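Local coordinates for paenibacillus xanthan lyase (Paenibacillus, PDB 6F2P), which catalyses the eliminative cleavage of xanthan, probably at the mannosyl-glucuronosyl linkage at the ends of its side chains, at residues A99-G104 with A139-E144; G210-N213 with F217-H220; A224-Y229 with Y264-P269; T510-R515 with Y615-L620; N523-I526 with A531-G534. One frame throughout, in Å; residues are numbered along the deposited sequence.

Contact 1. Residues A99-G104 with A139-E144; sequences ADIISG and ALMYTE
Met141 brings its methyl group up to Ile101 and Ile102, joining two helices of the N-terminal alpha-helical domain of polysaccharide lyase family 8, whose helices are arranged as an alpha/alpha toroid. Residues 99-104 lie within helix 95-111, whereas residues 139-144 carry the last turn of helix 123-141, which runs on into a short 3-10 segment.

The apolar contacts converge on one atom. Met141 CE lies 4.2 Å from Ile101 CG2 and equally 4.2 Å from Ile102 CG1, spanning two consecutive residues of the facing helix. The thioether is bent at each of its three torsions, which curls CE round to meet both isoleucines instead of extending past them. Tyr84 of helix 68-85 also touches Met141 and Glu144.

The two segments share no polar bond. Glu144 N donates to Met141 O at 2.8 Å, closing the 3-10 turn, and Glu144 OE1 forms a salt bridge with Lys98, one residue ahead of 99-104. Ile102 CG1 lies anti to the carbonyl carbon (chi1 -61°), and the methyl beyond it, Ile102 CD1, comes to 3.5 Å from Glu144 O.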
# COMPACT_ATOMS: atom_id res chain seq x y z
N ALA A 99 -11.50 -55.83 0.59
CA ALA A 99 -11.55 -56.42 1.92
C ALA A 99 -10.51 -55.80 2.84
O ALA A 99 -10.79 -55.55 4.01
CB ALA A 99 -11.38 -57.93 1.85
N ASP A 100 -9.32 -55.57 2.32
CA ASP A 100 -8.24 -55.02 3.13
C ASP A 100 -8.49 -53.56 3.50
O ASP A 100 -8.20 -53.13 4.62
CB ASP A 100 -6.88 -55.20 2.44
CG ASP A 100 -6.32 -56.60 2.63
OD1 ASP A 100 -6.70 -57.25 3.63
OD2 ASP A 100 -5.52 -57.05 1.79
N ILE A 101 -9.06 -52.81 2.56
CA ILE A 101 -9.46 -51.45 2.83
C ILE A 101 -10.48 -51.41 3.95
O ILE A 101 -10.31 -50.69 4.94
CB ILE A 101 -10.05 -50.78 1.59
CG1 ILE A 101 -8.97 -50.63 0.52
CG2 ILE A 101 -10.60 -49.43 1.94
CD1 ILE A 101 -9.51 -50.22 -0.81
N ILE A 102 -11.53 -52.21 3.82
CA ILE A 102 -12.64 -52.15 4.76
C ILE A 102 -12.25 -52.62 6.16
O ILE A 102 -12.66 -52.03 7.17
CB ILE A 102 -13.86 -52.93 4.25
CG1 ILE A 102 -14.33 -52.32 2.93
CG2 ILE A 102 -14.96 -52.94 5.30
CD1 ILE A 102 -15.69 -52.79 2.47
N SER A 103 -11.44 -53.68 6.21
CA SER A 103 -10.93 -54.19 7.48
C SER A 103 -10.09 -53.12 8.15
O SER A 103 -10.17 -52.92 9.37
CB SER A 103 -10.11 -55.45 7.25
OG SER A 103 -9.38 -55.80 8.42
N GLY A 104 -9.28 -52.43 7.35
CA GLY A 104 -8.52 -51.29 7.84
C GLY A 104 -9.43 -50.26 8.49
O GLY A 104 -9.14 -49.79 9.59
N ALA A 139 -16.46 -41.74 0.62
CA ALA A 139 -17.10 -41.30 -0.61
C ALA A 139 -16.89 -42.33 -1.71
O ALA A 139 -17.84 -42.72 -2.40
CB ALA A 139 -16.57 -39.93 -1.04
N LEU A 140 -15.66 -42.80 -1.85
CA LEU A 140 -15.33 -43.78 -2.88
C LEU A 140 -15.96 -45.14 -2.61
O LEU A 140 -16.42 -45.82 -3.53
CB LEU A 140 -13.81 -43.94 -2.98
CG LEU A 140 -13.02 -42.69 -3.35
CD1 LEU A 140 -11.53 -42.96 -3.25
CD2 LEU A 140 -13.39 -42.22 -4.75
N MET A 141 -15.99 -45.55 -1.34
CA MET A 141 -16.30 -46.92 -0.98
C MET A 141 -17.75 -47.10 -0.53
O MET A 141 -18.16 -48.20 -0.13
CB MET A 141 -15.37 -47.37 0.14
CG MET A 141 -13.89 -47.32 -0.21
SD MET A 141 -13.42 -48.55 -1.44
CE MET A 141 -13.91 -50.05 -0.58
N TYR A 142 -18.52 -46.02 -0.61
CA TYR A 142 -19.88 -45.94 -0.08
C TYR A 142 -20.78 -47.16 -0.38
O TYR A 142 -21.35 -47.77 0.53
CB TYR A 142 -20.55 -44.68 -0.62
CG TYR A 142 -21.71 -44.19 0.21
CD1 TYR A 142 -21.50 -43.44 1.35
CD2 TYR A 142 -23.02 -44.48 -0.16
CE1 TYR A 142 -22.57 -42.98 2.12
CE2 TYR A 142 -24.09 -44.03 0.60
CZ TYR A 142 -23.86 -43.28 1.74
OH TYR A 142 -24.92 -42.83 2.50
N THR A 143 -20.89 -47.50 -1.66
CA THR A 143 -21.74 -48.59 -2.09
C THR A 143 -21.26 -49.97 -1.62
O THR A 143 -22.00 -50.96 -1.70
CB THR A 143 -21.85 -48.61 -3.62
OG1 THR A 143 -20.54 -48.76 -4.18
CG2 THR A 143 -22.45 -47.32 -4.12
N GLU A 144 -20.02 -50.04 -1.15
CA GLU A 144 -19.45 -51.29 -0.69
C GLU A 144 -19.52 -51.40 0.82
O GLU A 144 -19.02 -52.36 1.41
CB GLU A 144 -17.99 -51.40 -1.14
CG GLU A 144 -17.81 -51.23 -2.63
CD GLU A 144 -18.29 -52.43 -3.42
OE1 GLU A 144 -18.45 -53.52 -2.82
OE2 GLU A 144 -18.49 -52.28 -4.64

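Contact 2. Residues G210-N213 with F217-H220; sequences GFYN and FVQH
Gly210 and Val218 exchange two backbone hydrogen bonds in a short antiparallel beta hairpin. Gly210 N donates to Val218 O at 2.8 Å, and Val218 N returns a bond of 2.9 Å to Gly210 O; both donors lie in the plane of the carbonyl they meet. Gly210 O also receives a CA-H...O contact from Phe217 CA, so this one acceptor is met from two residues of the facing strand. Phe217 itself looks outward for its main-chain partners, its O being tied to Tyr225 N by a backbone bond.

Phe211 and Phe217 form the non-hydrogen-bonded pair, with a T-shaped stack between their rings. Phe217 CG is anti to the backbone N (chi1 -179°), which turns the ring edge to the face of Phe211. The planes meet at 61° with centroids 4.6 Å apart, and Phe217 CD1 lies over the centre of the Phe211 ring. Trp262 of helix 256-267 stacks with Phe211 too. An alanine in place of Phe211 would probably leave the Phe217 edge without its aromatic face and deprive Trp262 of its stacking partner.

On the other side of the hairpin, Tyr212 CE1 rests 3.8 Å from Val218 CG2, while the Tyr212 hydroxyl is bonded to Gly208 O. Backbone pairing thus fixes the register, and the buried aromatic stack ties the hairpin to the neighbouring helix.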
# COMPACT_ATOMS: atom_id res chain seq x y z
N GLY A 210 -6.64 -11.54 5.61
CA GLY A 210 -7.68 -11.72 4.61
C GLY A 210 -7.34 -11.14 3.25
O GLY A 210 -6.18 -10.78 2.98
N PHE A 211 -8.35 -11.05 2.40
CA PHE A 211 -8.23 -10.42 1.09
C PHE A 211 -8.57 -8.93 1.17
O PHE A 211 -9.53 -8.54 1.83
CB PHE A 211 -9.14 -11.10 0.09
CG PHE A 211 -8.68 -12.45 -0.32
CD1 PHE A 211 -9.11 -13.58 0.36
CD2 PHE A 211 -7.82 -12.61 -1.40
CE1 PHE A 211 -8.68 -14.83 -0.01
CE2 PHE A 211 -7.40 -13.86 -1.77
CZ PHE A 211 -7.83 -14.97 -1.08
N TYR A 212 -7.78 -8.11 0.47
CA TYR A 212 -7.99 -6.67 0.43
C TYR A 212 -8.56 -6.28 -0.94
O TYR A 212 -8.30 -6.95 -1.94
CB TYR A 212 -6.67 -5.93 0.67
CG TYR A 212 -6.11 -6.01 2.08
CD1 TYR A 212 -5.80 -7.24 2.66
CD2 TYR A 212 -5.88 -4.86 2.83
CE1 TYR A 212 -5.29 -7.32 3.94
CE2 TYR A 212 -5.36 -4.94 4.11
CZ TYR A 212 -5.07 -6.18 4.66
OH TYR A 212 -4.57 -6.28 5.93
N ASN A 213 -9.32 -5.19 -0.99
CA ASN A 213 -9.85 -4.70 -2.26
C ASN A 213 -8.77 -4.39 -3.30
O ASN A 213 -9.04 -4.47 -4.51
CB ASN A 213 -10.74 -3.46 -2.05
CG ASN A 213 -12.13 -3.82 -1.59
OD1 ASN A 213 -12.44 -3.75 -0.39
ND2 ASN A 213 -12.98 -4.23 -2.53
N PHE A 217 -3.40 -10.11 -0.19
CA PHE A 217 -3.82 -11.05 0.84
C PHE A 217 -2.78 -11.06 1.94
O PHE A 217 -1.59 -11.21 1.69
CB PHE A 217 -3.98 -12.46 0.29
CG PHE A 217 -4.41 -13.46 1.33
CD1 PHE A 217 -5.76 -13.67 1.57
CD2 PHE A 217 -3.48 -14.17 2.06
CE1 PHE A 217 -6.16 -14.58 2.53
CE2 PHE A 217 -3.89 -15.08 3.03
CZ PHE A 217 -5.23 -15.28 3.26
N VAL A 218 -3.24 -10.91 3.18
CA VAL A 218 -2.36 -10.94 4.33
C VAL A 218 -2.78 -12.04 5.28
O VAL A 218 -3.96 -12.23 5.53
CB VAL A 218 -2.39 -9.59 5.07
CG1 VAL A 218 -1.71 -9.70 6.44
CG2 VAL A 218 -1.73 -8.52 4.23
N GLN A 219 -1.81 -12.77 5.80
CA GLN A 219 -2.08 -13.80 6.80
C GLN A 219 -0.95 -13.73 7.82
O GLN A 219 0.10 -13.16 7.55
CB GLN A 219 -2.19 -15.18 6.14
CG GLN A 219 -2.67 -16.28 7.08
CD GLN A 219 -3.99 -15.95 7.78
OE1 GLN A 219 -4.00 -15.72 8.99
NE2 GLN A 219 -5.09 -15.96 7.03
N HIS A 220 -1.19 -14.30 9.00
CA HIS A 220 -0.29 -14.15 10.14
C HIS A 220 -0.06 -12.68 10.45
O HIS A 220 1.04 -12.27 10.85
CB HIS A 220 1.02 -14.90 9.92
CG HIS A 220 0.86 -16.39 9.93
ND1 HIS A 220 1.93 -17.26 9.96
CD2 HIS A 220 -0.25 -17.16 9.91
CE1 HIS A 220 1.48 -18.50 9.97
NE2 HIS A 220 0.16 -18.47 9.93

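Contact 3. Residues A224-Y229 with Y264-P269; sequences AYNGGY and YDSYEP
The side-chain amide of Asn226 grips the last turn of helix 256-267. Asn226 CG lies beside the backbone N (chi1 -59°), which carries ND2 to the Ser266 carbonyl. Asn226 ND2 donates to Ser266 O at 3.1 Å, with an N-H...O angle of 163°; it reaches a lone pair of the carbonyl, and the acceptor lies close to the plane of the amide. The same amide has further partners: ND2 is also bonded to Gly215 O, and OD1 accepts from Phe217 N. With these three bonds the flat group has little freedom to turn, and its polar atoms are satisfied although buried. A second bond across the contact, from Tyr267 OH to Asn226 O at 3.1 Å, is doubtful because the position of the hydroxyl is less certain. That carbonyl oxygen approaches the ring at its edge, near the ring plane.

Residues 224-229 lead from strand 223-224 into helix 229-244, with Gly228 at the N-cap, so the contact links the loop leading into one helix of the alpha-helical domain to the last turn of another. Tyr225 OH is bonded to Glu395, a residue of the super-sandwich part of the chain, consistent with this loop lying near where the two domains meet.

Van der Waals contact is slighter. Ser266 CB lies 3.4 Å from Asn226 ND2, while Ser266 OG turns to Gly215 O. Within 224-229, Tyr229 CD2 sits 3.6 Å above the ring plane of Tyr225, over its centre.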
# COMPACT_ATOMS: atom_id res chain seq x y z
N ALA A 224 2.57 -10.88 3.31
CA ALA A 224 2.01 -11.05 1.98
C ALA A 224 1.85 -12.54 1.74
O ALA A 224 2.84 -13.28 1.78
CB ALA A 224 2.94 -10.45 0.95
N TYR A 225 0.63 -13.00 1.49
CA TYR A 225 0.39 -14.44 1.48
C TYR A 225 -0.60 -14.99 0.45
O TYR A 225 -1.19 -16.04 0.67
CB TYR A 225 0.01 -14.94 2.88
CG TYR A 225 1.09 -15.77 3.53
CD1 TYR A 225 1.60 -16.91 2.90
CD2 TYR A 225 1.62 -15.42 4.76
CE1 TYR A 225 2.59 -17.67 3.49
CE2 TYR A 225 2.61 -16.17 5.36
CZ TYR A 225 3.09 -17.29 4.72
OH TYR A 225 4.09 -18.02 5.32
N ASN A 226 -0.78 -14.29 -0.67
CA ASN A 226 -1.66 -14.77 -1.72
C ASN A 226 -1.31 -16.19 -2.14
O ASN A 226 -2.19 -17.04 -2.33
CB ASN A 226 -1.62 -13.87 -2.95
CG ASN A 226 -2.01 -12.44 -2.65
OD1 ASN A 226 -1.54 -11.84 -1.67
ND2 ASN A 226 -2.88 -11.87 -3.49
N GLY A 227 -0.01 -16.45 -2.29
CA GLY A 227 0.48 -17.73 -2.76
C GLY A 227 0.48 -18.83 -1.71
O GLY A 227 0.48 -20.01 -2.05
N GLY A 228 0.49 -18.45 -0.44
CA GLY A 228 0.48 -19.44 0.62
C GLY A 228 -0.90 -19.79 1.15
O GLY A 228 -1.59 -20.66 0.61
N TYR A 229 -1.31 -19.11 2.21
CA TYR A 229 -2.60 -19.35 2.83
C TYR A 229 -3.75 -19.01 1.90
O TYR A 229 -4.71 -19.78 1.78
CB TYR A 229 -2.72 -18.58 4.15
CG TYR A 229 -1.82 -19.16 5.21
CD1 TYR A 229 -2.21 -20.27 5.95
CD2 TYR A 229 -0.56 -18.63 5.44
CE1 TYR A 229 -1.38 -20.82 6.92
CE2 TYR A 229 0.29 -19.18 6.41
CZ TYR A 229 -0.13 -20.28 7.14
OH TYR A 229 0.70 -20.82 8.10
N TYR A 264 -9.20 -12.11 -10.57
CA TYR A 264 -8.72 -10.95 -11.32
C TYR A 264 -7.75 -10.11 -10.50
O TYR A 264 -6.78 -9.58 -11.02
CB TYR A 264 -9.87 -10.06 -11.78
CG TYR A 264 -10.87 -10.72 -12.68
CD1 TYR A 264 -10.48 -11.27 -13.89
CD2 TYR A 264 -12.21 -10.78 -12.32
CE1 TYR A 264 -11.40 -11.87 -14.72
CE2 TYR A 264 -13.14 -11.38 -13.15
CZ TYR A 264 -12.73 -11.92 -14.35
OH TYR A 264 -13.66 -12.53 -15.17
N ASP A 265 -8.04 -9.98 -9.20
CA ASP A 265 -7.28 -9.06 -8.36
C ASP A 265 -6.12 -9.71 -7.62
O ASP A 265 -5.07 -9.09 -7.48
CB ASP A 265 -8.21 -8.38 -7.35
CG ASP A 265 -9.31 -7.59 -8.02
OD1 ASP A 265 -9.16 -7.24 -9.22
OD2 ASP A 265 -10.33 -7.33 -7.35
N SER A 266 -6.29 -10.94 -7.14
CA SER A 266 -5.30 -11.52 -6.25
C SER A 266 -4.52 -12.69 -6.83
O SER A 266 -3.56 -13.15 -6.22
CB SER A 266 -5.96 -11.93 -4.94
OG SER A 266 -6.59 -10.81 -4.35
N TYR A 267 -4.90 -13.18 -8.01
CA TYR A 267 -4.21 -14.35 -8.57
C TYR A 267 -3.65 -14.17 -9.98
O TYR A 267 -2.46 -14.39 -10.20
CB TYR A 267 -5.06 -15.62 -8.42
CG TYR A 267 -5.12 -15.93 -6.96
CD1 TYR A 267 -4.06 -16.56 -6.32
CD2 TYR A 267 -6.18 -15.48 -6.19
CE1 TYR A 267 -4.08 -16.79 -4.97
CE2 TYR A 267 -6.21 -15.71 -4.82
CZ TYR A 267 -5.15 -16.35 -4.23
OH TYR A 267 -5.16 -16.57 -2.88
N GLU A 268 -4.48 -13.73 -10.91
CA GLU A 268 -4.03 -13.47 -12.27
C GLU A 268 -2.76 -12.60 -12.35
O GLU A 268 -1.85 -12.91 -13.12
CB GLU A 268 -5.16 -12.89 -13.12
CG GLU A 268 -4.86 -12.90 -14.60
CD GLU A 268 -5.92 -12.19 -15.41
OE1 GLU A 268 -6.71 -11.44 -14.80
OE2 GLU A 268 -5.98 -12.39 -16.64
N PRO A 269 -2.68 -11.52 -11.55
CA PRO A 269 -1.45 -10.72 -11.71
C PRO A 269 -0.21 -11.45 -11.18
O PRO A 269 0.92 -11.08 -11.52
CB PRO A 269 -1.72 -9.46 -10.86
CG PRO A 269 -3.18 -9.46 -10.60
CD PRO A 269 -3.63 -10.89 -10.61

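Contact 4. Residues T510-R515 with Y615-L620; sequences TIVENR and YSYVLL
Thr510 and Val512 each lay a methyl on the face of a tyrosine. Thr510 CG2 stands 3.7 Å from the centroid of the Tyr615 ring, displaced toward its rim, and Val512 CG2 lies 3.9 Å from the centroid of the Tyr617 ring, only 8° off the normal; both are CH-pi contacts. Both tyrosines hold CG between the backbone N and the carbonyl carbon (chi1 63° and 62°), which presents the ring faces to residues 510-512.

Polar groups surround this apolar layer. A water donates to Val512 O at 3.2 Å and is hydrogen-bonded to Tyr617 OH at 2.7 Å, lying in the plane of that ring. Thr510 OG1 is bonded to Thr439 and His606, fixing the rotation that sets CG2 over the ring, and Tyr615 OH is bonded to Lys484. A serine at Tyr615 would probably uncover the Thr510 methyl and leave Lys484 without its phenolic partner.

Further out, Val512 and Glu513 both pair with Leu602 in a classic beta bulge where the chain turns a corner. Strands 508-516 and 613-621 belong to different antiparallel sheets, and their facing side chains form part of the buried interior of the family 8 super-sandwich.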
# COMPACT_ATOMS: atom_id res chain seq x y z
N THR A 510 24.50 -3.45 -2.85
CA THR A 510 23.20 -3.41 -3.52
C THR A 510 23.25 -4.36 -4.71
O THR A 510 24.11 -4.21 -5.59
CB THR A 510 22.85 -2.00 -4.00
OG1 THR A 510 22.46 -1.20 -2.87
CG2 THR A 510 21.71 -2.04 -5.03
N ILE A 511 22.35 -5.33 -4.74
CA ILE A 511 22.43 -6.38 -5.74
C ILE A 511 21.65 -6.02 -6.99
O ILE A 511 20.43 -5.85 -6.95
CB ILE A 511 21.92 -7.73 -5.21
CG1 ILE A 511 22.50 -8.02 -3.82
CG2 ILE A 511 22.24 -8.84 -6.20
CD1 ILE A 511 24.00 -7.92 -3.73
N VAL A 512 22.36 -5.90 -8.11
CA VAL A 512 21.69 -5.60 -9.37
C VAL A 512 21.07 -6.85 -9.96
O VAL A 512 19.93 -6.84 -10.45
CB VAL A 512 22.66 -4.98 -10.41
CG1 VAL A 512 22.02 -4.97 -11.79
CG2 VAL A 512 23.04 -3.58 -10.01
N GLU A 513 21.82 -7.95 -9.90
CA GLU A 513 21.41 -9.19 -10.54
C GLU A 513 21.94 -10.38 -9.76
O GLU A 513 22.97 -10.29 -9.09
CB GLU A 513 21.90 -9.20 -11.98
CG GLU A 513 21.43 -10.37 -12.82
CD GLU A 513 19.93 -10.61 -12.72
OE1 GLU A 513 19.19 -10.11 -13.59
OE2 GLU A 513 19.50 -11.32 -11.78
N ASN A 514 21.22 -11.49 -9.83
CA ASN A 514 21.73 -12.78 -9.39
C ASN A 514 20.98 -13.85 -10.15
O ASN A 514 20.08 -14.49 -9.62
CB ASN A 514 21.57 -12.97 -7.87
CG ASN A 514 22.49 -14.05 -7.33
OD1 ASN A 514 23.00 -14.87 -8.09
ND2 ASN A 514 22.71 -14.06 -6.03
N ARG A 515 21.33 -14.02 -11.42
CA ARG A 515 20.52 -14.81 -12.34
C ARG A 515 21.01 -16.23 -12.46
O ARG A 515 22.21 -16.46 -12.57
CB ARG A 515 20.56 -14.17 -13.74
CG ARG A 515 19.48 -14.67 -14.69
CD ARG A 515 18.16 -13.99 -14.38
NE ARG A 515 17.09 -14.40 -15.29
CZ ARG A 515 15.81 -14.09 -15.11
NH1 ARG A 515 15.46 -13.38 -14.05
NH2 ARG A 515 14.88 -14.51 -15.96
N TYR A 615 22.96 4.56 -5.60
CA TYR A 615 23.13 3.78 -6.81
C TYR A 615 22.07 4.21 -7.80
O TYR A 615 21.07 4.83 -7.43
CB TYR A 615 23.02 2.27 -6.53
CG TYR A 615 21.67 1.82 -6.00
CD1 TYR A 615 20.58 1.66 -6.85
CD2 TYR A 615 21.48 1.54 -4.65
CE1 TYR A 615 19.35 1.26 -6.38
CE2 TYR A 615 20.25 1.13 -4.16
CZ TYR A 615 19.19 1.00 -5.03
OH TYR A 615 17.95 0.60 -4.56
N SER A 616 22.30 3.86 -9.06
CA SER A 616 21.29 3.98 -10.08
C SER A 616 21.61 2.97 -11.17
O SER A 616 22.77 2.77 -11.51
CB SER A 616 21.24 5.39 -10.66
OG SER A 616 22.43 5.69 -11.37
N TYR A 617 20.57 2.31 -11.68
CA TYR A 617 20.70 1.42 -12.83
C TYR A 617 19.34 1.25 -13.48
O TYR A 617 18.31 1.57 -12.87
CB TYR A 617 21.30 0.06 -12.43
CG TYR A 617 20.49 -0.75 -11.44
CD1 TYR A 617 20.57 -0.50 -10.08
CD2 TYR A 617 19.67 -1.80 -11.86
CE1 TYR A 617 19.84 -1.25 -9.16
CE2 TYR A 617 18.94 -2.55 -10.95
CZ TYR A 617 19.02 -2.27 -9.61
OH TYR A 617 18.30 -3.00 -8.69
N VAL A 618 19.34 0.74 -14.71
CA VAL A 618 18.12 0.61 -15.48
C VAL A 618 18.04 -0.80 -16.03
O VAL A 618 18.94 -1.23 -16.74
CB VAL A 618 18.12 1.56 -16.70
CG1 VAL A 618 16.92 1.29 -17.58
CG2 VAL A 618 18.15 3.02 -16.25
N LEU A 619 16.96 -1.50 -15.71
CA LEU A 619 16.76 -2.83 -16.27
C LEU A 619 16.17 -2.71 -17.66
O LEU A 619 15.17 -2.01 -17.86
CB LEU A 619 15.84 -3.67 -15.38
CG LEU A 619 16.39 -4.02 -14.00
CD1 LEU A 619 15.41 -4.90 -13.22
CD2 LEU A 619 17.75 -4.71 -14.13
N LEU A 620 16.79 -3.38 -18.62
CA LEU A 620 16.33 -3.37 -20.00
C LEU A 620 16.08 -4.79 -20.47
O LEU A 620 16.92 -5.37 -21.16
CB LEU A 620 17.37 -2.69 -20.89
CG LEU A 620 17.66 -1.22 -20.56
CD1 LEU A 620 18.86 -0.70 -21.34
CD2 LEU A 620 16.44 -0.34 -20.83
O HOH W 1 17.26 -5.38 -9.44

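Contact 5. Residues N523-I526 with A531-G534; sequences NALI and AKPG
Leu525 and Lys532 bury the most surface here, and Ala531 comes next. The link between the first two is both polar and apolar. Lys532 N donates to Leu525 O at 2.9 Å, an almost straight bond (164°) that arrives nearly along the C=O axis. Beside it, Lys532 CB lies 3.5 Å from the same oxygen, and the aliphatic part of the lysine runs obliquely across the leucine, bringing Lys532 CG to 4.0 Å from Leu525 CD2. The lysine chain bends at chi2 (-71°), and its NZ forms a salt bridge with Glu540. Trp538 touches both side chains, and Leu525 also packs on Ile548 of strand 545-550.

Strands 525-527 and 530-531 form a tight antiparallel beta hairpin at the margin of the larger super-sandwich sheet, with 530-531 as its outermost strand. Strand 525-527 is joined inward to 545-550 by backbone bonds such as that of Ile526 with His549.

Ala531 faces Ile526 as a non-hydrogen-bonded pair, their CA atoms 4.2 Å apart. Their side chains share one face of the hairpin, although Ile526 CG1 and Ala531 CB only graze each other at 4.5 Å. The other branch, Ile526 CG2, anti to the backbone N, lies 4.1 Å from Ala531 N. Ala531 is solvent-exposed, and both it and Lys532 touch a crystal neighbour.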
# COMPACT_ATOMS: atom_id res chain seq x y z
N ASN A 523 26.22 -18.45 -20.36
CA ASN A 523 25.44 -17.39 -20.99
C ASN A 523 26.34 -16.19 -21.24
O ASN A 523 27.03 -15.74 -20.32
CB ASN A 523 24.26 -16.99 -20.12
CG ASN A 523 23.30 -18.13 -19.89
OD1 ASN A 523 23.65 -19.12 -19.26
ND2 ASN A 523 22.09 -18.00 -20.42
N ALA A 524 26.35 -15.69 -22.47
CA ALA A 524 27.30 -14.63 -22.81
C ALA A 524 27.06 -13.37 -21.97
O ALA A 524 25.91 -12.91 -21.83
CB ALA A 524 27.27 -14.32 -24.28
N LEU A 525 28.13 -12.85 -21.38
CA LEU A 525 28.07 -11.60 -20.65
C LEU A 525 28.86 -10.55 -21.41
O LEU A 525 30.08 -10.58 -21.41
CB LEU A 525 28.62 -11.74 -19.24
CG LEU A 525 28.57 -10.45 -18.40
CD1 LEU A 525 27.19 -10.23 -17.76
CD2 LEU A 525 29.65 -10.42 -17.34
N ILE A 526 28.15 -9.63 -22.06
CA ILE A 526 28.81 -8.59 -22.83
C ILE A 526 28.76 -7.28 -22.08
O ILE A 526 27.69 -6.81 -21.71
CB ILE A 526 28.16 -8.45 -24.22
CG1 ILE A 526 28.27 -9.79 -24.95
CG2 ILE A 526 28.84 -7.35 -25.01
CD1 ILE A 526 27.67 -9.78 -26.32
N ALA A 531 32.71 -8.81 -25.01
CA ALA A 531 32.44 -10.10 -24.37
C ALA A 531 33.42 -10.41 -23.24
O ALA A 531 34.63 -10.25 -23.39
CB ALA A 531 32.47 -11.23 -25.41
N LYS A 532 32.89 -10.85 -22.11
CA LYS A 532 33.73 -11.30 -21.00
C LYS A 532 33.93 -12.81 -21.11
O LYS A 532 33.19 -13.49 -21.83
CB LYS A 532 33.06 -10.96 -19.68
CG LYS A 532 33.02 -9.48 -19.36
CD LYS A 532 34.39 -8.93 -19.01
CE LYS A 532 34.27 -7.51 -18.47
NZ LYS A 532 35.59 -6.86 -18.27
N PRO A 533 34.93 -13.35 -20.40
CA PRO A 533 35.11 -14.81 -20.33
C PRO A 533 33.84 -15.51 -19.83
O PRO A 533 33.25 -15.05 -18.86
CB PRO A 533 36.23 -14.97 -19.29
CG PRO A 533 37.00 -13.71 -19.38
CD PRO A 533 36.02 -12.63 -19.72
N GLY A 534 33.44 -16.60 -20.48
CA GLY A 534 32.21 -17.29 -20.11
C GLY A 534 32.40 -18.48 -19.18
O GLY A 534 31.48 -19.27 -18.97

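In the fold
Contacts 2, 3 and 4 are buried, whereas contacts 1 and 5 are only partly so: contact 1 lies between two helices, its centre about 52 Å from the centre of the chain, and contact 5 at a sheet margin. Contacts 2 and 3 are immediate neighbours, centres about 9 Å apart, bonded to each other through Phe217, so hairpin, loop and helix end pack against one another. Contacts 4 and 5 both belong to the super-sandwich, about 17 Å between centres; contact 4 packs sheet on sheet through aromatic faces, and contact 5 pairs adjacent strands through the backbone. Contact 1 relies on aliphatic groups, unlike contact 3, which rests on the hydrogen bonds of one buried asparagine amide.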